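Local coordinates for phage-related protein (Bordetella bronchiseptica RB50, PDB 3BJQ), which probably serves as a phage major capsid protein, a building block of the viral head shell, at residues Ile173-Ala186 with Asp239-Asp252. Numbering follows the deposited sequence.
Sequences IGMEPNRLMLSRKA and DVWGPDVWLGYVSD
An antiparallel strand pair, 179-183 with 245-248, pairs R179 with G248 and M181 with W246 in the middle of a six-stranded mixed sheet. M181 and W246 exchange two backbone hydrogen bonds. At its R179 end the pair has a classic beta bulge: N178 N and R179 N both donate to G248 O, each at 3.0 Å. Past the bulge the N178 amide replaces backbone pairing. Its OD1 takes V250 N on an in-plane lone pair at 2.9 Å, nearly straight at 174°, and its ND2 donates to V250 O. A chi1 of 57° sets CG between the backbone N and the carbonyl carbon and turns the amide to the V250 backbone. R179 bends at chi2, lays CG against V250 CG2 and reaches D252. The R179 guanidinium and D252 carboxylate are nearly coplanar, 14° apart, in a salt bridge with R179 NH2 2.7 Å from D252 OD1. The M175 selenium and CE lie over one face of the Y249 ring, a Met-aromatic contact. L180 and L247 lie side by side on the sheet face covered by helix 158-173. On the other face the M181 selenium meets W241 obliquely, and W241 NE1 bonds E124. At the far end S183 caps helix 184-191: OG accepts from A186 N and donates to D244 O. D239 forms a salt-bridge network with R184 and K185: R184 NH2 takes the syn lone pair of D239 OD1, and K185 NZ meets D239 OD2 from above the carboxylate plane at 2.9 Å. A water accepts from K185 N and donates to D239 OD2 and G242 O.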
ATOM      1  N   ILE E 173       3.981 -40.668  32.585  1.00 40.63           N
ATOM      2  CA  ILE E 173       3.501 -39.319  32.306  1.00 38.84           C
ATOM      3  C   ILE E 173       2.114 -39.253  31.693  1.00 39.02           C
ATOM      4  O   ILE E 173       1.543 -38.175  31.571  1.00 38.87           O
ATOM      5  CB  ILE E 173       4.522 -38.536  31.429  1.00 37.04           C
ATOM      6  CG1 ILE E 173       4.608 -39.087  30.004  1.00 35.93           C
ATOM      7  CG2 ILE E 173       5.902 -38.567  32.071  1.00 35.09           C
ATOM      8  CD1 ILE E 173       5.495 -38.228  29.055  1.00 34.56           C
ATOM      9  N   GLY E 174       1.547 -40.397  31.335  1.00 41.31           N
ATOM     10  CA  GLY E 174       0.166 -40.424  30.798  1.00 42.96           C
ATOM     11  C   GLY E 174      -0.007 -39.901  29.380  1.00 44.83           C
ATOM     12  O   GLY E 174      -1.110 -39.456  28.963  1.00 44.12           O
HETATM   13  N   MSE E 175       1.103 -39.941  28.642  1.00 44.34           N
HETATM   14  CA  MSE E 175       1.130 -39.609  27.229  1.00 43.15           C
HETATM   15  C   MSE E 175       2.084 -40.550  26.536  1.00 42.96           C
HETATM   16  O   MSE E 175       3.063 -41.006  27.137  1.00 42.53           O
HETATM   17  CB  MSE E 175       1.601 -38.170  26.981  1.00 43.06           C
HETATM   18  CG  MSE E 175       0.633 -37.152  27.466  1.00 45.40           C
HETATM   19 SE   MSE E 175       1.261 -35.367  27.391  0.75 41.75          SE
HETATM   20  CE  MSE E 175       2.661 -35.512  28.461  1.00 25.78           C
ATOM     21  N   GLU E 176       1.792 -40.823  25.265  1.00 44.55           N
ATOM     22  CA  GLU E 176       2.658 -41.662  24.431  1.00 44.51           C
ATOM     23  C   GLU E 176       3.886 -40.854  24.066  1.00 41.74           C
ATOM     24  O   GLU E 176       3.768 -39.648  23.799  1.00 41.47           O
ATOM     25  CB  GLU E 176       1.941 -42.077  23.129  1.00 44.74           C
ATOM     26  CG  GLU E 176       0.698 -42.971  23.331  1.00 51.68           C
ATOM     27  CD  GLU E 176       1.018 -44.390  23.859  1.00 56.05           C
ATOM     28  OE1 GLU E 176       1.995 -45.028  23.389  1.00 60.05           O
ATOM     29  OE2 GLU E 176       0.275 -44.863  24.746  1.00 57.88           O
ATOM     30  N   PRO E 177       5.069 -41.497  24.063  1.00 39.67           N
ATOM     31  CA  PRO E 177       6.223 -40.788  23.524  1.00 37.99           C
ATOM     32  C   PRO E 177       5.981 -40.521  22.043  1.00 36.10           C
ATOM     33  O   PRO E 177       5.313 -41.315  21.387  1.00 35.34           O
ATOM     34  CB  PRO E 177       7.378 -41.768  23.735  1.00 36.65           C
ATOM     35  CG  PRO E 177       6.770 -43.078  23.888  1.00 40.91           C
ATOM     36  CD  PRO E 177       5.420 -42.856  24.508  1.00 39.11           C
ATOM     37  N   ASN E 178       6.479 -39.396  21.539  1.00 34.58           N
ATOM     38  CA  ASN E 178       6.262 -39.014  20.147  1.00 33.39           C
ATOM     39  C   ASN E 178       7.538 -38.796  19.340  1.00 33.64           C
ATOM     40  O   ASN E 178       7.472 -38.399  18.167  1.00 33.21           O
ATOM     41  CB  ASN E 178       5.372 -37.766  20.079  1.00 35.37           C
ATOM     42  CG  ASN E 178       5.942 -36.610  20.849  1.00 28.86           C
ATOM     43  OD1 ASN E 178       7.011 -36.718  21.450  1.00 35.19           O
ATOM     44  ND2 ASN E 178       5.239 -35.491  20.832  1.00 32.98           N
ATOM     45  N   ARG E 179       8.684 -39.060  19.960  1.00 32.08           N
ATOM     46  CA  ARG E 179       9.965 -38.931  19.302  1.00 33.48           C
ATOM     47  C   ARG E 179      10.769 -40.185  19.515  1.00 33.51           C
ATOM     48  O   ARG E 179      10.977 -40.577  20.651  1.00 34.42           O
ATOM     49  CB  ARG E 179      10.809 -37.824  19.909  1.00 35.30           C
ATOM     50  CG  ARG E 179      10.308 -36.468  19.728  1.00 40.76           C
ATOM     51  CD  ARG E 179      10.506 -35.931  18.326  1.00 42.92           C
ATOM     52  NE  ARG E 179       9.979 -34.576  18.339  1.00 43.28           N
ATOM     53  CZ  ARG E 179       8.689 -34.287  18.248  1.00 46.25           C
ATOM     54  NH1 ARG E 179       7.797 -35.247  18.072  1.00 43.07           N
ATOM     55  NH2 ARG E 179       8.297 -33.028  18.305  1.00 52.56           N
ATOM     56  N   LEU E 180      11.244 -40.789  18.434  1.00 31.74           N
ATOM     57  CA  LEU E 180      12.184 -41.915  18.547  1.00 30.83           C
ATOM     58  C   LEU E 180      13.444 -41.508  17.804  1.00 30.50           C
ATOM     59  O   LEU E 180      13.367 -41.153  16.639  1.00 29.35           O
ATOM     60  CB  LEU E 180      11.572 -43.219  18.001  1.00 30.87           C
ATOM     61  CG  LEU E 180      12.278 -44.552  18.344  1.00 32.84           C
ATOM     62  CD1 LEU E 180      11.270 -45.688  18.435  1.00 47.46           C
ATOM     63  CD2 LEU E 180      13.313 -44.866  17.322  1.00 36.47           C
HETATM   64  N   MSE E 181      14.581 -41.502  18.512  1.00 29.77           N
HETATM   65  CA  MSE E 181      15.879 -41.232  17.937  1.00 31.32           C
HETATM   66  C   MSE E 181      16.613 -42.559  17.682  1.00 31.33           C
HETATM   67  O   MSE E 181      16.940 -43.280  18.615  1.00 30.38           O
HETATM   68  CB  MSE E 181      16.721 -40.380  18.908  1.00 31.42           C
HETATM   69  CG  MSE E 181      17.957 -39.733  18.326  1.00 31.85           C
HETATM   70 SE   MSE E 181      19.454 -40.870  17.880  0.75 32.02          SE
HETATM   71  CE  MSE E 181      19.805 -41.641  19.589  1.00 24.33           C
ATOM     72  N   LEU E 182      16.849 -42.879  16.418  1.00 31.78           N
ATOM     73  CA  LEU E 182      17.691 -44.013  16.032  1.00 32.10           C
ATOM     74  C   LEU E 182      19.039 -43.464  15.596  1.00 32.85           C
ATOM     75  O   LEU E 182      19.096 -42.671  14.645  1.00 33.99           O
ATOM     76  CB  LEU E 182      17.104 -44.737  14.826  1.00 33.67           C
ATOM     77  CG  LEU E 182      15.717 -45.360  14.937  1.00 31.17           C
ATOM     78  CD1 LEU E 182      15.328 -45.977  13.624  1.00 31.94           C
ATOM     79  CD2 LEU E 182      15.729 -46.408  16.035  1.00 30.32           C
ATOM     80  N   SER E 183      20.118 -43.900  16.231  1.00 31.29           N
ATOM     81  CA  SER E 183      21.432 -43.550  15.731  1.00 32.47           C
ATOM     82  C   SER E 183      21.634 -44.239  14.387  1.00 34.13           C
ATOM     83  O   SER E 183      21.017 -45.246  14.100  1.00 35.57           O
ATOM     84  CB  SER E 183      22.518 -44.015  16.670  1.00 32.27           C
ATOM     85  OG  SER E 183      22.514 -45.439  16.797  1.00 32.84           O
ATOM     86  N   ARG E 184      22.524 -43.693  13.583  1.00 35.66           N
ATOM     87  CA  ARG E 184      22.883 -44.232  12.283  1.00 38.24           C
ATOM     88  C   ARG E 184      23.122 -45.745  12.359  1.00 37.46           C
ATOM     89  O   ARG E 184      22.583 -46.512  11.558  1.00 36.40           O
ATOM     90  CB  ARG E 184      24.152 -43.497  11.838  1.00 38.49           C
ATOM     91  CG  ARG E 184      24.649 -43.765  10.454  1.00 46.14           C
ATOM     92  CD  ARG E 184      25.824 -42.814  10.162  1.00 45.41           C
ATOM     93  NE  ARG E 184      27.032 -43.214  10.865  1.00 49.90           N
ATOM     94  CZ  ARG E 184      28.085 -43.800  10.297  1.00 53.22           C
ATOM     95  NH1 ARG E 184      28.116 -44.047   8.994  1.00 49.84           N
ATOM     96  NH2 ARG E 184      29.135 -44.129  11.038  1.00 62.07           N
ATOM     97  N   LYS E 185      23.926 -46.154  13.341  1.00 35.36           N
ATOM     98  CA  LYS E 185      24.227 -47.559  13.576  1.00 36.47           C
ATOM     99  C   LYS E 185      23.005 -48.404  13.942  1.00 35.47           C
ATOM    100  O   LYS E 185      22.861 -49.514  13.456  1.00 35.59           O
ATOM    101  CB  LYS E 185      25.259 -47.695  14.681  1.00 37.32           C
ATOM    102  CG  LYS E 185      26.658 -47.371  14.233  1.00 40.15           C
ATOM    103  CD  LYS E 185      27.609 -47.320  15.436  1.00 46.49           C
ATOM    104  CE  LYS E 185      29.074 -47.337  14.999  1.00 50.49           C
ATOM    105  NZ  LYS E 185      29.333 -46.474  13.818  1.00 53.81           N
ATOM    106  N   ALA E 186      22.142 -47.892  14.808  1.00 32.79           N
ATOM    107  CA  ALA E 186      20.922 -48.613  15.152  1.00 34.00           C
ATOM    108  C   ALA E 186      19.985 -48.710  13.949  1.00 33.79           C
ATOM    109  O   ALA E 186      19.329 -49.736  13.760  1.00 35.15           O
ATOM    110  CB  ALA E 186      20.209 -47.969  16.326  1.00 32.96           C
ATOM    111  N   ASP E 239      30.494 -40.987  15.850  1.00 41.11           N
ATOM    112  CA  ASP E 239      29.067 -40.661  15.753  1.00 38.89           C
ATOM    113  C   ASP E 239      28.629 -39.908  16.993  1.00 37.85           C
ATOM    114  O   ASP E 239      28.780 -40.418  18.104  1.00 38.32           O
ATOM    115  CB  ASP E 239      28.208 -41.925  15.637  1.00 39.45           C
ATOM    116  CG  ASP E 239      28.486 -42.732  14.371  1.00 42.34           C
ATOM    117  OD1 ASP E 239      29.104 -42.209  13.453  1.00 46.08           O
ATOM    118  OD2 ASP E 239      28.078 -43.902  14.286  1.00 53.88           O
ATOM    119  N   VAL E 240      28.033 -38.732  16.799  1.00 35.15           N
ATOM    120  CA  VAL E 240      27.593 -37.894  17.909  1.00 34.08           C
ATOM    121  C   VAL E 240      26.525 -38.650  18.754  1.00 34.17           C
ATOM    122  O   VAL E 240      26.490 -38.546  19.971  1.00 32.57           O
ATOM    123  CB  VAL E 240      27.065 -36.528  17.376  1.00 33.60           C
ATOM    124  CG1 VAL E 240      26.460 -35.673  18.497  1.00 31.49           C
ATOM    125  CG2 VAL E 240      28.170 -35.769  16.627  1.00 30.45           C
ATOM    126  N   TRP E 241      25.646 -39.398  18.085  1.00 33.44           N
ATOM    127  CA  TRP E 241      24.551 -40.093  18.772  1.00 32.42           C
ATOM    128  C   TRP E 241      24.894 -41.556  19.083  1.00 33.83           C
ATOM    129  O   TRP E 241      24.007 -42.367  19.424  1.00 33.82           O
ATOM    130  CB  TRP E 241      23.262 -39.963  17.947  1.00 32.68           C
ATOM    131  CG  TRP E 241      22.871 -38.562  17.857  1.00 30.10           C
ATOM    132  CD1 TRP E 241      23.204 -37.697  16.869  1.00 31.79           C
ATOM    133  CD2 TRP E 241      22.114 -37.811  18.816  1.00 33.14           C
ATOM    134  NE1 TRP E 241      22.728 -36.451  17.157  1.00 35.39           N
ATOM    135  CE2 TRP E 241      22.040 -36.488  18.339  1.00 30.15           C
ATOM    136  CE3 TRP E 241      21.495 -38.127  20.037  1.00 33.51           C
ATOM    137  CZ2 TRP E 241      21.338 -35.474  19.014  1.00 27.30           C
ATOM    138  CZ3 TRP E 241      20.797 -37.124  20.712  1.00 33.12           C
ATOM    139  CH2 TRP E 241      20.731 -35.813  20.204  1.00 31.36           C
ATOM    140  N   GLY E 242      26.186 -41.876  18.983  1.00 34.01           N
ATOM    141  CA  GLY E 242      26.725 -43.156  19.368  1.00 35.66           C
ATOM    142  C   GLY E 242      26.010 -44.320  18.728  1.00 36.08           C
ATOM    143  O   GLY E 242      25.492 -44.188  17.611  1.00 35.87           O
ATOM    144  N   PRO E 243      26.001 -45.477  19.410  1.00 35.87           N
ATOM    145  CA  PRO E 243      25.285 -46.647  18.918  1.00 36.81           C
ATOM    146  C   PRO E 243      23.902 -46.788  19.561  1.00 35.66           C
ATOM    147  O   PRO E 243      23.317 -47.865  19.547  1.00 36.06           O
ATOM    148  CB  PRO E 243      26.205 -47.785  19.362  1.00 37.97           C
ATOM    149  CG  PRO E 243      26.756 -47.307  20.667  1.00 38.30           C
ATOM    150  CD  PRO E 243      26.711 -45.792  20.664  1.00 36.89           C
ATOM    151  N   ASP E 244      23.355 -45.681  20.059  1.00 34.84           N
ATOM    152  CA  ASP E 244      22.183 -45.735  20.916  1.00 33.34           C
ATOM    153  C   ASP E 244      20.840 -45.516  20.238  1.00 31.16           C
ATOM    154  O   ASP E 244      20.751 -45.137  19.076  1.00 31.52           O
ATOM    155  CB  ASP E 244      22.334 -44.715  22.041  1.00 33.06           C
ATOM    156  CG  ASP E 244      23.557 -44.961  22.903  1.00 35.39           C
ATOM    157  OD1 ASP E 244      24.113 -46.089  22.909  1.00 36.84           O
ATOM    158  OD2 ASP E 244      23.941 -44.019  23.616  1.00 34.69           O
ATOM    159  N   VAL E 245      19.791 -45.821  21.002  1.00 31.89           N
ATOM    160  CA  VAL E 245      18.412 -45.527  20.625  1.00 30.91           C
ATOM    161  C   VAL E 245      17.799 -44.800  21.801  1.00 30.93           C
ATOM    162  O   VAL E 245      18.147 -45.092  22.938  1.00 33.43           O
ATOM    163  CB  VAL E 245      17.652 -46.805  20.294  1.00 30.22           C
ATOM    164  CG1 VAL E 245      16.161 -46.523  20.077  1.00 26.48           C
ATOM    165  CG2 VAL E 245      18.306 -47.444  19.061  1.00 29.52           C
ATOM    166  N   TRP E 246      16.942 -43.822  21.533  1.00 30.80           N
ATOM    167  CA  TRP E 246      16.312 -43.041  22.593  1.00 30.82           C
ATOM    168  C   TRP E 246      14.849 -42.806  22.212  1.00 30.83           C
ATOM    169  O   TRP E 246      14.540 -42.690  21.042  1.00 30.41           O
ATOM    170  CB  TRP E 246      17.059 -41.728  22.759  1.00 29.61           C
ATOM    171  CG  TRP E 246      16.431 -40.739  23.700  1.00 32.48           C
ATOM    172  CD1 TRP E 246      16.739 -40.550  25.023  1.00 31.65           C
ATOM    173  CD2 TRP E 246      15.410 -39.772  23.385  1.00 31.30           C
ATOM    174  NE1 TRP E 246      15.968 -39.548  25.542  1.00 30.58           N
ATOM    175  CE2 TRP E 246      15.145 -39.051  24.565  1.00 33.76           C
ATOM    176  CE3 TRP E 246      14.691 -39.455  22.221  1.00 32.50           C
ATOM    177  CZ2 TRP E 246      14.189 -38.031  24.623  1.00 33.55           C
ATOM    178  CZ3 TRP E 246      13.737 -38.446  22.274  1.00 32.96           C
ATOM    179  CH2 TRP E 246      13.502 -37.736  23.476  1.00 32.39           C
ATOM    180  N   LEU E 247      13.970 -42.748  23.206  1.00 30.71           N
ATOM    181  CA  LEU E 247      12.558 -42.430  23.004  1.00 31.77           C
ATOM    182  C   LEU E 247      12.136 -41.360  23.976  1.00 31.47           C
ATOM    183  O   LEU E 247      12.559 -41.380  25.109  1.00 31.64           O
ATOM    184  CB  LEU E 247      11.668 -43.608  23.332  1.00 32.46           C
ATOM    185  CG  LEU E 247      11.294 -44.637  22.277  1.00 42.31           C
ATOM    186  CD1 LEU E 247      12.386 -45.720  22.141  1.00 41.52           C
ATOM    187  CD2 LEU E 247       9.974 -45.230  22.743  1.00 39.45           C
ATOM    188  N   GLY E 248      11.224 -40.486  23.576  1.00 31.04           N
ATOM    189  CA  GLY E 248      10.755 -39.475  24.502  1.00 31.81           C
ATOM    190  C   GLY E 248       9.471 -38.825  24.084  1.00 31.15           C
ATOM    191  O   GLY E 248       9.045 -38.938  22.932  1.00 30.07           O
ATOM    192  N   TYR E 249       8.825 -38.209  25.063  1.00 32.40           N
ATOM    193  CA  TYR E 249       7.738 -37.277  24.810  1.00 31.63           C
ATOM    194  C   TYR E 249       8.389 -35.897  24.779  1.00 31.78           C
ATOM    195  O   TYR E 249       8.941 -35.441  25.780  1.00 32.04           O
ATOM    196  CB  TYR E 249       6.630 -37.311  25.871  1.00 33.24           C
ATOM    197  CG  TYR E 249       5.680 -36.172  25.651  1.00 29.36           C
ATOM    198  CD1 TYR E 249       4.744 -36.226  24.644  1.00 28.93           C
ATOM    199  CD2 TYR E 249       5.766 -35.001  26.402  1.00 29.29           C
ATOM    200  CE1 TYR E 249       3.890 -35.154  24.398  1.00 31.45           C
ATOM    201  CE2 TYR E 249       4.921 -33.922  26.158  1.00 28.89           C
ATOM    202  CZ  TYR E 249       3.972 -34.010  25.165  1.00 30.13           C
ATOM    203  OH  TYR E 249       3.111 -32.951  24.918  1.00 31.86           O
ATOM    204  N   VAL E 250       8.343 -35.273  23.599  1.00 32.36           N
ATOM    205  CA  VAL E 250       8.847 -33.911  23.362  1.00 31.74           C
ATOM    206  C   VAL E 250       7.647 -33.120  22.891  1.00 32.71           C
ATOM    207  O   VAL E 250       6.952 -33.515  21.923  1.00 31.97           O
ATOM    208  CB  VAL E 250       9.941 -33.907  22.278  1.00 31.30           C
ATOM    209  CG1 VAL E 250      10.569 -32.502  22.096  1.00 32.86           C
ATOM    210  CG2 VAL E 250      11.026 -34.907  22.628  1.00 31.55           C
ATOM    211  N   SER E 251       7.327 -32.050  23.603  1.00 33.91           N
ATOM    212  CA  SER E 251       6.168 -31.262  23.223  1.00 35.14           C
ATOM    213  C   SER E 251       6.246 -30.802  21.754  1.00 35.10           C
ATOM    214  O   SER E 251       7.275 -30.295  21.301  1.00 34.20           O
ATOM    215  CB  SER E 251       6.009 -30.045  24.134  1.00 37.66           C
ATOM    216  OG  SER E 251       4.983 -29.223  23.643  1.00 39.86           O
ATOM    217  N   ASP E 252       5.129 -30.979  21.051  1.00 35.63           N
ATOM    218  CA  ASP E 252       4.952 -30.544  19.671  1.00 36.82           C
ATOM    219  C   ASP E 252       4.548 -29.061  19.575  1.00 34.50           C
ATOM    220  O   ASP E 252       4.227 -28.597  18.516  1.00 35.00           O
ATOM    221  CB  ASP E 252       3.857 -31.379  18.977  1.00 35.18           C
ATOM    222  CG  ASP E 252       4.333 -32.768  18.545  1.00 44.29           C
ATOM    223  OD1 ASP E 252       5.552 -33.008  18.464  1.00 41.15           O
ATOM    224  OD2 ASP E 252       3.464 -33.627  18.266  1.00 45.41           O
TER
HETATM  225  O   HOH W   1      25.575 -44.511  14.924  1.00 45.68           O